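Aldehyde dehydrogenase (Burkholderia thailandensis, PDB 5J6B) probably catalyses the NADP-dependent oxidation of an aldehyde to the corresponding acid, and is seen here in covalent complex with NADPH. Local coordinates at residues I299-D304 with A393-F398. Numbering follows the deposited sequence.
Sequences IIAHAD and ALLERF
His302 turns the edge of its ring toward the face of Phe398, a T-shaped stack with centroids 5.1 Å apart and planes at 85°. His302 CD2 comes within 3.7 Å of Phe398 CE2. Phe398 holds CG between its backbone N and carbonyl carbon (chi1 82°), and its CD1 meets Ile300 CG2 at 3.5 Å, the two side chains crossing at about a right angle. Next along this face, Ile300 lies alongside Glu396, CG1 being 3.6 Å from OE1; the carboxylate itself is bound by Arg407 in a salt bridge and by Tyr384 OH. On the other face Leu395 CD1 reaches Ile299 CG2 at 3.8 Å and also touches Ala301 CB, while the extended Arg397 lays its guanidinium over Ala303.

Five backbone hydrogen bonds set this parallel register. Four form the ladder from Ile299 N to Leu394 O through Phe398 N to Ala301 O; the fifth, Ala303 N to Phe398 O at 2.8 Å, follows where strand 298-302 gives way to helix 303-319. There His302 is the N-cap, its ND1 accepting from Asp304 N at 3.0 Å. Helices 303-319 and 401-409 pack on opposite faces of the pair, an alpha/beta layering within the aldehyde dehydrogenase fold. Accepting at ND1 implies that this nitrogen carries no proton, consistent with a neutral imidazole protonated at NE2, which makes a weak bond to Ser399 O.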
ATOM      1  N   ILE A 299      17.553 -21.368 -25.955  1.00 17.13           N
ATOM      2  CA  ILE A 299      18.348 -20.157 -26.106  1.00 17.10           C
ATOM      3  C   ILE A 299      18.068 -19.594 -27.489  1.00 15.66           C
ATOM      4  O   ILE A 299      18.289 -20.276 -28.492  1.00 18.46           O
ATOM      5  CB  ILE A 299      19.848 -20.431 -25.926  1.00 16.10           C
ATOM      6  CG1 ILE A 299      20.105 -21.063 -24.548  1.00 14.86           C
ATOM      7  CG2 ILE A 299      20.636 -19.136 -26.124  1.00 15.19           C
ATOM      8  CD1 ILE A 299      21.474 -21.710 -24.409  1.00 15.53           C
ATOM      9  N   ILE A 300      17.609 -18.341 -27.534  1.00 21.41           N
ATOM     10  CA  ILE A 300      17.159 -17.671 -28.753  1.00 18.42           C
ATOM     11  C   ILE A 300      18.083 -16.473 -28.946  1.00 19.91           C
ATOM     12  O   ILE A 300      17.927 -15.446 -28.273  1.00 17.04           O
ATOM     13  CB  ILE A 300      15.689 -17.239 -28.649  1.00 20.78           C
ATOM     14  CG1 ILE A 300      14.796 -18.446 -28.321  1.00 20.18           C
ATOM     15  CG2 ILE A 300      15.224 -16.534 -29.928  1.00 18.07           C
ATOM     16  CD1 ILE A 300      13.397 -18.079 -27.796  1.00 17.53           C
ATOM     17  N   ALA A 301      19.059 -16.596 -29.849  1.00 18.34           N
ATOM     18  CA  ALA A 301      20.161 -15.647 -29.952  1.00 16.53           C
ATOM     19  C   ALA A 301      20.123 -14.901 -31.277  1.00 18.59           C
ATOM     20  O   ALA A 301      19.903 -15.505 -32.334  1.00 19.93           O
ATOM     21  CB  ALA A 301      21.511 -16.359 -29.811  1.00 19.62           C
ATOM     22  N   HIS A 302      20.379 -13.594 -31.213  1.00 25.04           N
ATOM     23  CA  HIS A 302      20.327 -12.752 -32.400  1.00 17.76           C
ATOM     24  C   HIS A 302      21.467 -13.080 -33.362  1.00 18.67           C
ATOM     25  O   HIS A 302      22.606 -13.337 -32.950  1.00 19.59           O
ATOM     26  CB  HIS A 302      20.386 -11.270 -32.013  1.00 17.41           C
ATOM     27  CG  HIS A 302      19.981 -10.347 -33.123  1.00 20.76           C
ATOM     28  ND1 HIS A 302      20.846  -9.959 -34.126  1.00 20.45           N
ATOM     29  CD2 HIS A 302      18.801  -9.744 -33.394  1.00 21.03           C
ATOM     30  CE1 HIS A 302      20.218  -9.152 -34.963  1.00 21.88           C
ATOM     31  NE2 HIS A 302      18.974  -9.012 -34.548  1.00 22.79           N
ATOM     32  N   ALA A 303      21.144 -13.043 -34.659  1.00 19.52           N
ATOM     33  CA  ALA A 303      22.099 -13.363 -35.717  1.00 21.97           C
ATOM     34  C   ALA A 303      23.393 -12.566 -35.597  1.00 22.84           C
ATOM     35  O   ALA A 303      24.463 -13.073 -35.941  1.00 23.60           O
ATOM     36  CB  ALA A 303      21.444 -13.105 -37.086  1.00 21.43           C
ATOM     37  N   ASP A 304      23.322 -11.327 -35.102  1.00 22.97           N
ATOM     38  CA  ASP A 304      24.519 -10.492 -35.012  1.00 24.47           C
ATOM     39  C   ASP A 304      25.549 -11.039 -34.026  1.00 31.01           C
ATOM     40  O   ASP A 304      26.746 -10.767 -34.177  1.00 23.95           O
ATOM     41  CB  ASP A 304      24.145  -9.070 -34.605  1.00 23.34           C
ATOM     42  CG  ASP A 304      23.481  -8.298 -35.721  1.00 29.84           C
ATOM     43  OD1 ASP A 304      23.347  -8.849 -36.830  1.00 23.31           O
ATOM     44  OD2 ASP A 304      23.127  -7.127 -35.490  1.00 25.97           O
ATOM     45  N   ALA A 393      20.139 -28.070 -23.478  1.00 23.45           N
ATOM     46  CA  ALA A 393      19.666 -26.773 -23.944  1.00 23.15           C
ATOM     47  C   ALA A 393      19.691 -26.749 -25.466  1.00 20.03           C
ATOM     48  O   ALA A 393      20.489 -27.447 -26.101  1.00 18.02           O
ATOM     49  CB  ALA A 393      20.495 -25.601 -23.379  1.00 16.61           C
ATOM     50  N   LEU A 394      18.792 -25.946 -26.040  1.00 17.13           N
ATOM     51  CA  LEU A 394      18.590 -25.864 -27.481  1.00 23.10           C
ATOM     52  C   LEU A 394      18.877 -24.440 -27.935  1.00 20.33           C
ATOM     53  O   LEU A 394      18.348 -23.486 -27.357  1.00 19.08           O
ATOM     54  CB  LEU A 394      17.157 -26.246 -27.861  1.00 25.17           C
ATOM     55  CG  LEU A 394      16.531 -27.382 -27.061  1.00 28.03           C
ATOM     56  CD1 LEU A 394      15.093 -27.613 -27.515  1.00 30.74           C
ATOM     57  CD2 LEU A 394      17.361 -28.649 -27.199  1.00 31.01           C
ATOM     58  N   LEU A 395      19.706 -24.302 -28.964  1.00 20.17           N
ATOM     59  CA  LEU A 395      20.113 -23.000 -29.477  1.00 22.58           C
ATOM     60  C   LEU A 395      19.401 -22.728 -30.800  1.00 24.24           C
ATOM     61  O   LEU A 395      19.460 -23.546 -31.721  1.00 19.54           O
ATOM     62  CB  LEU A 395      21.636 -22.948 -29.655  1.00 19.92           C
ATOM     63  CG  LEU A 395      22.248 -21.679 -30.275  1.00 22.38           C
ATOM     64  CD1 LEU A 395      21.953 -20.425 -29.451  1.00 17.94           C
ATOM     65  CD2 LEU A 395      23.750 -21.857 -30.447  1.00 26.91           C
ATOM     66  N   GLU A 396      18.709 -21.596 -30.891  1.00 21.93           N
ATOM     67  CA  GLU A 396      18.100 -21.186 -32.147  1.00 23.17           C
ATOM     68  C   GLU A 396      18.428 -19.719 -32.393  1.00 21.99           C
ATOM     69  O   GLU A 396      18.858 -18.991 -31.493  1.00 19.33           O
ATOM     70  CB  GLU A 396      16.578 -21.424 -32.157  1.00 19.09           C
ATOM     71  CG  GLU A 396      15.803 -20.612 -31.108  1.00 18.68           C
ATOM     72  CD  GLU A 396      14.325 -20.983 -31.047  1.00 28.93           C
ATOM     73  OE1 GLU A 396      13.855 -21.454 -29.981  1.00 20.70           O
ATOM     74  OE2 GLU A 396      13.632 -20.809 -32.071  1.00 31.02           O
ATOM     75  N   ARG A 397      18.203 -19.296 -33.631  1.00 21.31           N
ATOM     76  CA  ARG A 397      18.694 -18.038 -34.168  1.00 23.17           C
ATOM     77  C   ARG A 397      17.522 -17.167 -34.603  1.00 26.74           C
ATOM     78  O   ARG A 397      16.562 -17.664 -35.202  1.00 25.38           O
ATOM     79  CB  ARG A 397      19.612 -18.325 -35.363  1.00 22.57           C
ATOM     80  CG  ARG A 397      20.280 -17.145 -36.033  1.00 23.53           C
ATOM     81  CD  ARG A 397      21.100 -17.679 -37.208  1.00 26.15           C
ATOM     82  NE  ARG A 397      21.692 -16.605 -37.993  1.00 36.43           N
ATOM     83  CZ  ARG A 397      22.997 -16.447 -38.194  1.00 48.17           C
ATOM     84  NH1 ARG A 397      23.874 -17.307 -37.677  1.00 42.70           N
ATOM     85  NH2 ARG A 397      23.422 -15.426 -38.933  1.00 48.41           N
ATOM     86  N   PHE A 398      17.597 -15.867 -34.318  1.00 19.03           N
ATOM     87  CA  PHE A 398      16.570 -14.936 -34.793  1.00 22.07           C
ATOM     88  C   PHE A 398      17.223 -13.632 -35.226  1.00 21.08           C
ATOM     89  O   PHE A 398      18.422 -13.413 -35.027  1.00 21.16           O
ATOM     90  CB  PHE A 398      15.505 -14.649 -33.720  1.00 20.45           C
ATOM     91  CG  PHE A 398      15.919 -13.596 -32.712  1.00 23.77           C
ATOM     92  CD1 PHE A 398      16.772 -13.919 -31.656  1.00 16.87           C
ATOM     93  CD2 PHE A 398      15.459 -12.289 -32.826  1.00 18.11           C
ATOM     94  CE1 PHE A 398      17.149 -12.947 -30.732  1.00 24.38           C
ATOM     95  CE2 PHE A 398      15.838 -11.309 -31.917  1.00 22.97           C
ATOM     96  CZ  PHE A 398      16.675 -11.631 -30.869  1.00 22.91           C
TER